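Local coordinates for protein 6-phosphogluconate dehydrogenase (Pseudomonas syringae, PDB 5U5G) that binds NADP+ and (2-oxopropyl)phosphonic acid and probably acts as the reductase of a late step in fosfomycin biosynthesis, at residues A[6-11]-A[60-65]; A[27-32]-A[45-50]; A[180-185]-A[257-262]; A[186-191]-A[280-285]. All coordinates share one frame; numbering follows the deposited sequence.

Contact 1: A[6-11]-A[60-65]; sequences GFIGLG and RVLFVC. With NAP (NADP nicotinamide-adenine-dinucleotide phosphate), chain E.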
# COMPACT_ATOMS: atom_id res chain seq x y z
N GLY A 6 0.55 -30.29 -17.02
CA GLY A 6 1.56 -30.66 -16.06
C GLY A 6 1.90 -29.52 -15.11
O GLY A 6 1.62 -28.36 -15.40
N PHE A 7 2.50 -29.86 -13.97
CA PHE A 7 2.87 -28.86 -12.98
C PHE A 7 4.10 -29.31 -12.22
O PHE A 7 4.10 -30.39 -11.62
CB PHE A 7 1.71 -28.59 -12.02
CG PHE A 7 1.74 -27.23 -11.39
CD1 PHE A 7 2.69 -26.93 -10.41
CD2 PHE A 7 0.83 -26.25 -11.77
CE1 PHE A 7 2.72 -25.68 -9.84
CE2 PHE A 7 0.86 -25.01 -11.20
CZ PHE A 7 1.81 -24.71 -10.23
N ILE A 8 5.15 -28.49 -12.23
CA ILE A 8 6.42 -28.77 -11.56
C ILE A 8 6.62 -27.73 -10.46
O ILE A 8 6.61 -26.52 -10.74
CB ILE A 8 7.61 -28.72 -12.54
CG1 ILE A 8 7.44 -29.72 -13.67
CG2 ILE A 8 8.92 -28.90 -11.80
CD1 ILE A 8 8.19 -29.30 -14.97
N GLY A 9 6.84 -28.18 -9.24
CA GLY A 9 7.09 -27.26 -8.15
C GLY A 9 5.89 -27.18 -7.24
O GLY A 9 4.93 -26.45 -7.50
N LEU A 10 5.91 -27.98 -6.18
CA LEU A 10 4.77 -28.06 -5.30
C LEU A 10 5.13 -27.41 -3.98
O LEU A 10 4.96 -28.00 -2.91
CB LEU A 10 4.34 -29.52 -5.12
CG LEU A 10 3.97 -30.21 -6.45
CD1 LEU A 10 3.61 -31.69 -6.24
CD2 LEU A 10 2.83 -29.49 -7.19
N GLY A 11 5.66 -26.20 -4.05
CA GLY A 11 5.87 -25.40 -2.87
C GLY A 11 4.56 -24.75 -2.46
O GLY A 11 3.47 -25.16 -2.88
N ARG A 60 1.15 -31.53 -22.84
CA ARG A 60 1.74 -30.65 -23.84
C ARG A 60 1.83 -29.21 -23.35
O ARG A 60 2.48 -28.39 -24.01
CB ARG A 60 0.92 -30.72 -25.15
CG ARG A 60 0.62 -32.15 -25.62
CD ARG A 60 1.68 -32.73 -26.58
NE ARG A 60 3.05 -32.66 -26.09
CZ ARG A 60 3.59 -33.50 -25.22
NH1 ARG A 60 2.87 -34.51 -24.72
NH2 ARG A 60 4.86 -33.35 -24.85
N VAL A 61 1.17 -28.88 -22.24
CA VAL A 61 1.33 -27.61 -21.53
C VAL A 61 1.72 -27.92 -20.10
O VAL A 61 1.07 -28.75 -19.45
CB VAL A 61 0.05 -26.76 -21.56
CG1 VAL A 61 0.31 -25.42 -20.85
CG2 VAL A 61 -0.42 -26.52 -22.98
N LEU A 62 2.78 -27.27 -19.61
CA LEU A 62 3.28 -27.46 -18.25
C LEU A 62 3.42 -26.12 -17.55
O LEU A 62 3.79 -25.12 -18.17
CB LEU A 62 4.65 -28.16 -18.21
CG LEU A 62 4.98 -29.35 -19.11
CD1 LEU A 62 6.38 -29.79 -18.82
CD2 LEU A 62 4.02 -30.48 -18.86
N PHE A 63 3.14 -26.11 -16.25
CA PHE A 63 3.45 -24.98 -15.39
C PHE A 63 4.68 -25.30 -14.55
O PHE A 63 4.91 -26.46 -14.16
CB PHE A 63 2.29 -24.63 -14.46
CG PHE A 63 1.05 -24.15 -15.17
CD1 PHE A 63 0.88 -22.81 -15.47
CD2 PHE A 63 0.03 -25.05 -15.49
CE1 PHE A 63 -0.27 -22.36 -16.12
CE2 PHE A 63 -1.11 -24.61 -16.15
CZ PHE A 63 -1.26 -23.26 -16.46
N VAL A 64 5.47 -24.27 -14.26
CA VAL A 64 6.65 -24.35 -13.40
C VAL A 64 6.49 -23.30 -12.31
O VAL A 64 6.21 -22.13 -12.61
CB VAL A 64 7.96 -24.11 -14.18
CG1 VAL A 64 9.18 -24.14 -13.24
CG2 VAL A 64 8.11 -25.12 -15.30
N CYS A 65 6.67 -23.72 -11.05
CA CYS A 65 6.57 -22.76 -9.94
C CYS A 65 7.58 -23.18 -8.86
O CYS A 65 7.26 -23.86 -7.88
CB CYS A 65 5.16 -22.68 -9.37
SG CYS A 65 4.98 -21.31 -8.23
PA NAP E . 8.66 -22.68 -1.68
O1A NAP E . 9.96 -22.48 -0.99
O2A NAP E . 7.38 -22.85 -0.89
O5B NAP E . 8.78 -23.96 -2.73
C5B NAP E . 9.93 -23.76 -3.51
C4B NAP E . 9.84 -24.76 -4.69
O4B NAP E . 11.04 -24.74 -5.47
C3B NAP E . 9.62 -26.21 -4.12
O3B NAP E . 8.84 -26.93 -5.03
C2B NAP E . 11.05 -26.76 -4.18
O2B NAP E . 11.15 -28.09 -4.33
C1B NAP E . 11.51 -26.08 -5.52
N9A NAP E . 12.96 -26.09 -5.58
C8A NAP E . 13.89 -25.22 -4.97
N7A NAP E . 15.18 -25.57 -5.22
C5A NAP E . 15.07 -26.71 -6.02
C6A NAP E . 16.03 -27.55 -6.62
N6A NAP E . 17.37 -27.31 -6.46
N1A NAP E . 15.67 -28.63 -7.36
C2A NAP E . 14.32 -28.83 -7.49
N3A NAP E . 13.29 -28.12 -7.00
C4A NAP E . 13.70 -27.05 -6.25
O3 NAP E . 8.64 -21.30 -2.56
PN NAP E . 7.18 -20.74 -2.90
O1N NAP E . 6.28 -21.76 -3.47
O2N NAP E . 6.72 -19.66 -1.95
O5D NAP E . 7.54 -19.73 -4.28
C5D NAP E . 7.69 -20.46 -5.42
C4D NAP E . 7.78 -19.47 -6.56
O4D NAP E . 6.59 -18.65 -6.60
C3D NAP E . 9.00 -18.48 -6.30
O3D NAP E . 9.60 -18.19 -7.52
C2D NAP E . 8.33 -17.26 -5.71
O2D NAP E . 9.01 -16.07 -5.99
C1D NAP E . 6.98 -17.28 -6.50
N1N NAP E . 5.94 -16.58 -5.79
C2N NAP E . 5.57 -16.92 -4.46
C3N NAP E . 4.51 -16.26 -3.87
C7N NAP E . 4.08 -16.62 -2.52
O7N NAP E . 3.11 -16.09 -1.97
N7N NAP E . 4.73 -17.62 -1.83
C4N NAP E . 3.72 -15.22 -4.61
C5N NAP E . 4.20 -14.93 -5.96
C6N NAP E . 5.25 -15.57 -6.48
P2B NAP E . 11.07 -29.07 -2.77
O1X NAP E . 9.60 -28.96 -2.51
O2X NAP E . 11.59 -30.44 -3.22
O3X NAP E . 11.99 -28.24 -1.91
O HOH W 1 5.69 -23.60 -5.51

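Contact 2: A[27-32]-A[45-50]; sequences PVHVHN and GAVWAP. With NAP (NADP nicotinamide-adenine-dinucleotide phosphate), chain E.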
# COMPACT_ATOMS: atom_id res chain seq x y z
N PRO A 27 -7.55 -32.05 -15.46
CA PRO A 27 -6.63 -33.14 -15.11
C PRO A 27 -5.22 -32.59 -14.99
O PRO A 27 -4.73 -31.90 -15.89
CB PRO A 27 -6.75 -34.11 -16.29
CG PRO A 27 -7.20 -33.26 -17.44
CD PRO A 27 -7.96 -32.09 -16.88
N VAL A 28 -4.58 -32.86 -13.85
CA VAL A 28 -3.27 -32.27 -13.54
C VAL A 28 -2.30 -33.38 -13.16
O VAL A 28 -2.56 -34.15 -12.23
CB VAL A 28 -3.35 -31.23 -12.40
CG1 VAL A 28 -2.00 -30.53 -12.25
CG2 VAL A 28 -4.48 -30.22 -12.63
N HIS A 29 -1.18 -33.44 -13.86
CA HIS A 29 -0.06 -34.29 -13.49
C HIS A 29 1.01 -33.45 -12.81
O HIS A 29 1.37 -32.38 -13.31
CB HIS A 29 0.49 -35.02 -14.71
CG HIS A 29 -0.44 -36.05 -15.26
ND1 HIS A 29 -0.01 -37.23 -15.81
CD2 HIS A 29 -1.80 -36.08 -15.32
CE1 HIS A 29 -1.05 -37.94 -16.21
NE2 HIS A 29 -2.15 -37.26 -15.92
N VAL A 30 1.50 -33.91 -11.67
CA VAL A 30 2.33 -33.07 -10.82
C VAL A 30 3.65 -33.76 -10.56
O VAL A 30 3.74 -34.99 -10.49
CB VAL A 30 1.63 -32.72 -9.49
CG1 VAL A 30 0.38 -31.89 -9.76
CG2 VAL A 30 1.30 -33.98 -8.69
N HIS A 31 4.70 -32.94 -10.45
CA HIS A 31 6.04 -33.38 -10.11
C HIS A 31 6.66 -32.40 -9.12
O HIS A 31 6.52 -31.18 -9.26
CB HIS A 31 6.95 -33.48 -11.32
CG HIS A 31 8.36 -33.83 -10.97
ND1 HIS A 31 8.74 -35.10 -10.62
CD2 HIS A 31 9.47 -33.06 -10.87
CE1 HIS A 31 10.03 -35.11 -10.34
NE2 HIS A 31 10.50 -33.88 -10.48
N ASN A 32 7.38 -32.94 -8.15
CA ASN A 32 8.17 -32.14 -7.23
C ASN A 32 9.37 -32.96 -6.79
O ASN A 32 9.30 -34.19 -6.73
CB ASN A 32 7.34 -31.69 -6.01
CG ASN A 32 8.04 -30.62 -5.17
OD1 ASN A 32 8.32 -29.53 -5.66
ND2 ASN A 32 8.27 -30.93 -3.91
N GLY A 45 -7.02 -35.88 -6.57
CA GLY A 45 -7.19 -36.17 -7.98
C GLY A 45 -5.98 -35.93 -8.88
O GLY A 45 -6.04 -36.31 -10.06
N ALA A 46 -4.91 -35.31 -8.39
CA ALA A 46 -3.74 -35.15 -9.25
C ALA A 46 -3.04 -36.49 -9.47
O ALA A 46 -3.21 -37.44 -8.70
CB ALA A 46 -2.76 -34.16 -8.64
N VAL A 47 -2.25 -36.56 -10.54
CA VAL A 47 -1.51 -37.76 -10.92
C VAL A 47 -0.01 -37.51 -10.74
O VAL A 47 0.53 -36.55 -11.30
CB VAL A 47 -1.81 -38.18 -12.38
CG1 VAL A 47 -1.02 -39.42 -12.75
CG2 VAL A 47 -3.32 -38.41 -12.58
N TRP A 48 0.65 -38.38 -9.98
CA TRP A 48 2.08 -38.21 -9.74
C TRP A 48 2.90 -38.55 -10.99
O TRP A 48 2.71 -39.61 -11.60
CB TRP A 48 2.52 -39.10 -8.57
CG TRP A 48 4.01 -39.11 -8.32
CD1 TRP A 48 4.87 -40.17 -8.49
CD2 TRP A 48 4.81 -38.02 -7.86
NE1 TRP A 48 6.15 -39.80 -8.14
CE2 TRP A 48 6.15 -38.48 -7.76
CE3 TRP A 48 4.54 -36.68 -7.52
CZ2 TRP A 48 7.20 -37.67 -7.33
CZ3 TRP A 48 5.59 -35.87 -7.10
CH2 TRP A 48 6.90 -36.37 -7.00
N ALA A 49 3.80 -37.64 -11.36
CA ALA A 49 4.84 -37.91 -12.35
C ALA A 49 6.18 -37.98 -11.63
O ALA A 49 6.55 -37.00 -10.97
CB ALA A 49 4.86 -36.82 -13.44
N PRO A 50 6.91 -39.11 -11.69
CA PRO A 50 8.17 -39.20 -10.94
C PRO A 50 9.32 -38.43 -11.57
O PRO A 50 10.35 -38.24 -10.90
CB PRO A 50 8.47 -40.71 -10.94
CG PRO A 50 7.83 -41.20 -12.21
CD PRO A 50 6.54 -40.40 -12.31
PA NAP E . 8.66 -22.68 -1.68
O1A NAP E . 9.96 -22.48 -0.99
O2A NAP E . 7.38 -22.85 -0.89
O5B NAP E . 8.78 -23.96 -2.73
C5B NAP E . 9.93 -23.76 -3.51
C4B NAP E . 9.84 -24.76 -4.69
O4B NAP E . 11.04 -24.74 -5.47
C3B NAP E . 9.62 -26.21 -4.12
O3B NAP E . 8.84 -26.93 -5.03
C2B NAP E . 11.05 -26.76 -4.18
O2B NAP E . 11.15 -28.09 -4.33
C1B NAP E . 11.51 -26.08 -5.52
N9A NAP E . 12.96 -26.09 -5.58
C8A NAP E . 13.89 -25.22 -4.97
N7A NAP E . 15.18 -25.57 -5.22
C5A NAP E . 15.07 -26.71 -6.02
C6A NAP E . 16.03 -27.55 -6.62
N6A NAP E . 17.37 -27.31 -6.46
N1A NAP E . 15.67 -28.63 -7.36
C2A NAP E . 14.32 -28.83 -7.49
N3A NAP E . 13.29 -28.12 -7.00
C4A NAP E . 13.70 -27.05 -6.25
O3 NAP E . 8.64 -21.30 -2.56
PN NAP E . 7.18 -20.74 -2.90
O1N NAP E . 6.28 -21.76 -3.47
O2N NAP E . 6.72 -19.66 -1.95
O5D NAP E . 7.54 -19.73 -4.28
C5D NAP E . 7.69 -20.46 -5.42
C4D NAP E . 7.78 -19.47 -6.56
O4D NAP E . 6.59 -18.65 -6.60
C3D NAP E . 9.00 -18.48 -6.30
O3D NAP E . 9.60 -18.19 -7.52
C2D NAP E . 8.33 -17.26 -5.71
O2D NAP E . 9.01 -16.07 -5.99
C1D NAP E . 6.98 -17.28 -6.50
N1N NAP E . 5.94 -16.58 -5.79
C2N NAP E . 5.57 -16.92 -4.46
C3N NAP E . 4.51 -16.26 -3.87
C7N NAP E . 4.08 -16.62 -2.52
O7N NAP E . 3.11 -16.09 -1.97
N7N NAP E . 4.73 -17.62 -1.83
C4N NAP E . 3.72 -15.22 -4.61
C5N NAP E . 4.20 -14.93 -5.96
C6N NAP E . 5.25 -15.57 -6.48
P2B NAP E . 11.07 -29.07 -2.77
O1X NAP E . 9.60 -28.96 -2.51
O2X NAP E . 11.59 -30.44 -3.22
O3X NAP E . 11.99 -28.24 -1.91
O HOH W 2 -6.05 -34.72 -12.39

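Contact 3: A[180-185]-A[257-262]; sequences ESINLA and PFSTLA. With 7VD ((2-oxopropyl)phosphonic acid), chain F.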
# COMPACT_ATOMS: atom_id res chain seq x y z
N GLU A 180 6.46 -4.11 -2.37
CA GLU A 180 5.93 -4.95 -1.30
C GLU A 180 6.83 -4.90 -0.08
O GLU A 180 6.36 -4.71 1.05
CB GLU A 180 5.84 -6.41 -1.78
CG GLU A 180 4.92 -6.65 -2.94
CD GLU A 180 4.80 -8.12 -3.30
OE1 GLU A 180 5.68 -8.90 -2.88
OE2 GLU A 180 3.84 -8.49 -4.01
N SER A 181 8.13 -5.10 -0.30
CA SER A 181 9.08 -5.21 0.79
C SER A 181 9.14 -3.92 1.59
O SER A 181 9.19 -3.94 2.83
CB SER A 181 10.46 -5.57 0.23
OG SER A 181 10.37 -6.68 -0.66
N ILE A 182 9.13 -2.78 0.90
CA ILE A 182 9.14 -1.49 1.58
C ILE A 182 7.84 -1.29 2.36
O ILE A 182 7.85 -0.85 3.51
CB ILE A 182 9.36 -0.35 0.58
CG1 ILE A 182 10.75 -0.47 -0.05
CG2 ILE A 182 9.19 0.99 1.30
CD1 ILE A 182 10.92 0.31 -1.39
N ASN A 183 6.70 -1.59 1.72
CA ASN A 183 5.41 -1.44 2.39
C ASN A 183 5.32 -2.33 3.62
O ASN A 183 4.79 -1.92 4.66
CB ASN A 183 4.26 -1.78 1.43
CG ASN A 183 4.16 -0.82 0.25
OD1 ASN A 183 4.83 0.21 0.23
ND2 ASN A 183 3.32 -1.15 -0.71
N LEU A 184 5.77 -3.58 3.48
CA LEU A 184 5.69 -4.54 4.58
C LEU A 184 6.55 -4.10 5.75
O LEU A 184 6.09 -4.11 6.90
CB LEU A 184 6.12 -5.93 4.09
CG LEU A 184 6.11 -7.05 5.16
CD1 LEU A 184 4.73 -7.18 5.81
CD2 LEU A 184 6.53 -8.38 4.55
N ALA A 185 7.80 -3.70 5.49
CA ALA A 185 8.66 -3.28 6.58
C ALA A 185 8.13 -2.01 7.24
O ALA A 185 8.19 -1.88 8.47
CB ALA A 185 10.09 -3.05 6.08
N PRO A 257 17.58 4.91 -1.30
CA PRO A 257 17.74 4.47 0.10
C PRO A 257 16.63 3.56 0.60
O PRO A 257 16.92 2.64 1.37
CB PRO A 257 17.79 5.79 0.88
CG PRO A 257 17.29 6.84 -0.07
CD PRO A 257 17.65 6.38 -1.43
N PHE A 258 15.36 3.79 0.24
CA PHE A 258 14.33 2.88 0.73
C PHE A 258 14.50 1.49 0.15
O PHE A 258 14.35 0.49 0.86
CB PHE A 258 12.93 3.44 0.43
CG PHE A 258 12.46 4.45 1.46
CD1 PHE A 258 12.69 5.80 1.27
CD2 PHE A 258 11.83 4.04 2.62
CE1 PHE A 258 12.28 6.73 2.23
CE2 PHE A 258 11.41 4.95 3.57
CZ PHE A 258 11.63 6.31 3.37
N SER A 259 14.84 1.41 -1.15
CA SER A 259 15.10 0.12 -1.78
C SER A 259 16.25 -0.60 -1.10
O SER A 259 16.13 -1.77 -0.71
CB SER A 259 15.40 0.31 -3.27
OG SER A 259 14.35 0.99 -3.93
N THR A 260 17.39 0.09 -0.96
CA THR A 260 18.57 -0.52 -0.35
C THR A 260 18.31 -0.89 1.11
O THR A 260 18.78 -1.93 1.58
CB THR A 260 19.77 0.43 -0.49
OG1 THR A 260 20.19 0.46 -1.87
CG2 THR A 260 20.93 -0.04 0.36
N LEU A 261 17.54 -0.07 1.83
CA LEU A 261 17.18 -0.43 3.21
C LEU A 261 16.34 -1.71 3.24
O LEU A 261 16.54 -2.57 4.10
CB LEU A 261 16.44 0.72 3.89
CG LEU A 261 16.11 0.52 5.38
CD1 LEU A 261 17.36 0.26 6.23
CD2 LEU A 261 15.36 1.75 5.88
N ALA A 262 15.41 -1.85 2.29
CA ALA A 262 14.59 -3.06 2.24
C ALA A 262 15.43 -4.30 1.97
O ALA A 262 15.19 -5.36 2.57
CB ALA A 262 13.50 -2.91 1.18
P1 7VD F . 3.07 -11.80 -3.66
C1 7VD F . 4.39 -12.78 -2.89
O2 7VD F . 3.54 -10.88 -4.77
O3 7VD F . 1.94 -12.67 -4.16
O4 7VD F . 2.61 -10.99 -2.47
C6 7VD F . 5.73 -12.76 -3.58
O7 7VD F . 5.82 -12.73 -4.80
C8 7VD F . 6.93 -12.79 -2.67

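Contact 4: A[186-191]-A[280-285]; sequences GAIEVI and CQYFSV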
# COMPACT_ATOMS: atom_id res chain seq x y z
N GLY A 186 7.59 -1.08 6.45
CA GLY A 186 6.98 0.10 7.05
C GLY A 186 5.76 -0.24 7.88
O GLY A 186 5.58 0.27 8.98
N ALA A 187 4.90 -1.13 7.35
CA ALA A 187 3.68 -1.47 8.06
C ALA A 187 3.99 -2.14 9.39
O ALA A 187 3.37 -1.84 10.41
CB ALA A 187 2.77 -2.35 7.19
N ILE A 188 5.00 -3.03 9.41
CA ILE A 188 5.41 -3.67 10.66
C ILE A 188 5.97 -2.65 11.65
O ILE A 188 5.74 -2.74 12.86
CB ILE A 188 6.41 -4.82 10.37
CG1 ILE A 188 5.71 -5.94 9.61
CG2 ILE A 188 7.00 -5.37 11.67
CD1 ILE A 188 6.62 -7.10 9.23
N GLU A 189 6.71 -1.66 11.15
CA GLU A 189 7.20 -0.63 12.06
C GLU A 189 6.05 0.19 12.63
O GLU A 189 6.05 0.52 13.82
CB GLU A 189 8.20 0.28 11.34
CG GLU A 189 9.55 -0.39 11.14
CD GLU A 189 10.58 0.56 10.58
OE1 GLU A 189 10.41 1.79 10.75
OE2 GLU A 189 11.57 0.09 10.00
N VAL A 190 5.06 0.52 11.81
CA VAL A 190 3.97 1.36 12.27
C VAL A 190 3.08 0.60 13.25
O VAL A 190 2.69 1.13 14.30
CB VAL A 190 3.20 1.89 11.05
CG1 VAL A 190 1.80 2.32 11.41
CG2 VAL A 190 3.99 3.06 10.45
N ILE A 191 2.76 -0.66 12.94
CA ILE A 191 1.99 -1.49 13.87
C ILE A 191 2.74 -1.63 15.19
O ILE A 191 2.15 -1.53 16.27
CB ILE A 191 1.68 -2.86 13.25
CG1 ILE A 191 0.76 -2.69 12.04
CG2 ILE A 191 1.05 -3.77 14.29
CD1 ILE A 191 0.67 -3.92 11.17
N CYS A 280 7.15 -11.89 7.71
CA CYS A 280 6.68 -11.00 8.77
C CYS A 280 7.44 -11.16 10.07
O CYS A 280 7.08 -10.49 11.04
CB CYS A 280 5.19 -11.22 9.02
SG CYS A 280 4.14 -10.82 7.62
N GLN A 281 8.48 -12.00 10.13
CA GLN A 281 9.28 -12.10 11.35
C GLN A 281 10.12 -10.85 11.62
O GLN A 281 10.77 -10.77 12.67
CB GLN A 281 10.16 -13.35 11.30
CG GLN A 281 9.46 -14.59 11.89
CD GLN A 281 9.16 -14.40 13.37
OE1 GLN A 281 10.07 -14.36 14.19
NE2 GLN A 281 7.88 -14.28 13.72
N TYR A 282 10.12 -9.87 10.71
CA TYR A 282 10.61 -8.55 11.07
C TYR A 282 9.98 -8.05 12.37
O TYR A 282 10.63 -7.33 13.13
CB TYR A 282 10.33 -7.56 9.94
CG TYR A 282 10.96 -6.18 10.11
CD1 TYR A 282 12.23 -6.03 10.66
CD2 TYR A 282 10.30 -5.03 9.68
CE1 TYR A 282 12.82 -4.76 10.80
CE2 TYR A 282 10.88 -3.76 9.82
CZ TYR A 282 12.13 -3.64 10.36
OH TYR A 282 12.69 -2.38 10.49
N PHE A 283 8.72 -8.43 12.63
CA PHE A 283 8.05 -8.10 13.90
C PHE A 283 8.92 -8.47 15.09
O PHE A 283 9.16 -7.66 15.98
CB PHE A 283 6.71 -8.84 14.01
CG PHE A 283 5.52 -8.04 13.55
CD1 PHE A 283 5.17 -6.84 14.18
CD2 PHE A 283 4.73 -8.50 12.50
CE1 PHE A 283 4.06 -6.12 13.74
CE2 PHE A 283 3.62 -7.79 12.07
CZ PHE A 283 3.29 -6.60 12.69
N SER A 284 9.40 -9.72 15.12
CA SER A 284 10.16 -10.15 16.29
C SER A 284 11.57 -9.58 16.29
O SER A 284 12.10 -9.26 17.35
CB SER A 284 10.17 -11.68 16.37
OG SER A 284 10.85 -12.22 15.26
N VAL A 285 12.19 -9.43 15.11
CA VAL A 285 13.51 -8.81 15.05
C VAL A 285 13.44 -7.37 15.52
O VAL A 285 14.31 -6.90 16.27
CB VAL A 285 14.08 -8.90 13.62
CG1 VAL A 285 15.30 -8.01 13.48
CG2 VAL A 285 14.41 -10.34 13.27

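Contact 1: A[6-11]-A[60-65]
Gly6 O draws two donors from segment 60-65. Phe63 N lies 2.8 Å from Gly6 O, well above the carbonyl plane, and Leu62 CA adds a C-H...O contact. Gly6 N to Val61 O, Ile8 N to Phe63 O and Cys65 N to Ile8 O continue the parallel pairing of strands 5-8 and 61-64. On one face of the sheet two phenyl rings meet obliquely, the centroids of Phe7 and Phe63 5.8 Å apart and the planes at 31°. Phe63 CG, opposite the carbonyl carbon (chi1 -65°), carries its ring away from the partner strand, and Phe7 CD2 presses on Phe63 CB at 3.5 Å. Phe7 CE1 and CZ reach on to Cys65 CB. On the other face Ile8 and Val64 lie side by side, Ile8 CD1 4.2 Å from Val64 CG2, and Leu62 CD2 packs 3.7 Å from Gly6 CA, where glycine has no side chain. Helix 12-23 backs the Phe7 face, with Ile17 and Cys18 against that residue; helix 52-58 backs Ile8 and Leu62. Past the strand ends a water donates to Cys65 O at 2.9 Å and to NADP O1N at 2.8 Å, and accepts a weak bond from Gly11 N. Gly9 and Gly11 fit a Rossmann-type GxGxxG turn, and both lie in the NADP pocket, with Gly11 the N-cap of helix 12-23. Cys65 SG stands 3.5 Å from NADP O4D. Four N-H...O bonds thus join the two strands, and beyond the pairing Cys65 O and, weakly, Gly11 N reach the dinucleotide through one water.

Contact 2: A[27-32]-A[45-50]
His31 CG lies trans to the backbone N (chi1 176°), which swings the imidazole across to segment 45-50. Trp48 has the same setting (chi1 174°) and sends its six-membered ring back toward strand 28-31. His31 ND1 donates to Ala49 O at 2.9 Å, with that oxygen in the imidazole plane, so the bond fixes the ring's rotation and places the proton on ND1. The Trp48 ring runs nearly parallel to that of His31 but is slid so far that they barely overlap; its rim atom CH2 instead comes 3.3 Å from Asn32 O. A CH-pi contact joins His29 and Val47, whose CB sits 3.6 Å from the imidazole centroid, 11° off the normal. Three backbone bonds, from Val47 N to Val28 O, Val30 N to Val47 O and Ala49 N to Val30 O, join the strands in parallel register. Beyond it, Asn32 grips NADP twice: OD1 accepts from ribose O3B at 2.7 Å, and ND2 donates to phosphate O1X at 2.8 Å. Asn32 thus reads both the ribose hydroxyl and the 2'-phosphate that marks NADP. The two strands belong to the beta-alpha-beta unit of strand 28-31, helix 39-43 and strand 47-48, the last an outermost strand of the sheet within the chain. Helix 12-23 backs Val28 and Val30, helix 52-58 packs on His29 and Ala49, and helix 39-43 lies against Ala46 and Trp48.

Contact 3: A[180-185]-A[257-262]
The Phe258 ring receives Ile182 CG2 obliquely, while Ala185 of the second subunit also packs against Phe258. The other flat group, the Glu180 carboxylate, lines the pocket of bound (2-oxopropyl)phosphonic acid: its OE2 stands 2.5 Å from O2 of that ligand, and OE1 forms a salt bridge with Arg239. Between the two helices the contact is apolar and no hydrogen bond crosses it. Ile182 carries it. With CG1 opposite the carbonyl carbon (chi1 -65°) and the chain extended to CD1, its branch lies over the first turn of helix 257-273. CG1 of Ile182 comes 3.8 Å from Phe258 O and 3.9 Å from Ala262 CB, and Ile182 CD1 reaches 4.1 Å from Phe258 CB. Phe258 O is taken by Ala262 N of its own helix, at 2.9 Å. Beside it Ser181 CB meets Ala262 CB at 4.1 Å. The hydroxyls look elsewhere: Ser181 OG bonds to Asn177 O, and Ser259 OG to Gln193 of the second subunit. The small Ala262 is consistent with the close approach of its CA to Ile182 CA, 5.7 Å. Glu180, on the same helix, reaches the ligand, while Ile182 faces helix 257-273. The contact packs two helices of the helical C-terminal part at the subunit interface, where Phe258 N and Ser259 N bond to Glu189 of the second subunit. Segments 180-185 and 257-262 cross at 77° with their axes 9.2 Å apart; Phe266 continues the packing on Ser181, Leu184 and Ala185, while Tyr217 of helix 216-226 lies against Glu180 and Leu184.

Contact 4: A[186-191]-A[280-285]
Ile188 lays its CG2 methyl over one face of the Phe283 ring, 3.5 Å from the centroid and 17° off the normal, a close CH-pi contact. Ile191 CG2 comes to the edge of the same ring, 3.9 Å from Phe283 CE1. The other branch of Ile188 reaches the base of Tyr282, its CD1 3.8 Å from Tyr282 CB and 3.9 Å from Cys280 O. Tyr282 OH donates to Glu189 OE2 at 2.8 Å, on the anti side of the carboxylate and somewhat out of its plane; ring and carboxylate are turned 55° apart. The tyrosine gets there because CG lies trans to the backbone N (chi1 -172°), throwing the ring over to helix 168-196. That long helix is the core of the all-helical C-terminal domain, as in the beta-hydroxyacid dehydrogenase family, and helix 282-287 closes against it near the end of the chain. Outside this shell, Glu189 OE2 also accepts the backbone N of Phe258 of the second subunit, so the Tyr282 hydroxyl and a helix start of the partner share one oxygen, which would favour a charged carboxylate. Thr265 and Val269 of helix 257-273 pack against Tyr282, while Ala221 and Leu222 of helix 216-226 back Ile191.

Contacts 1 and 2 are neighbours in one sheet, centres 9 Å apart, contact 2 nested along the chain inside the loop closed by contact 1. Phe7 O to His31 N (2.9 Å) probably joins their strands, and Leu10 N with Asn32 OD1 links both to the NADP site. Contacts 3 and 4 lie on the other side of the chain's centre, 12 Å apart centre to centre, and both use helix 168-196; they touch within the chain, Ala185 O 3.5 Å from Tyr282 CE2, and both also reach the second subunit. Contacts 1 and 3 come no nearer than about 14 Å between nearest atoms. NADP meets the first pair, while (2-oxopropyl)phosphonic acid meets Glu180 of contact 3 and lies about 9 Å from the Cys65 side chain.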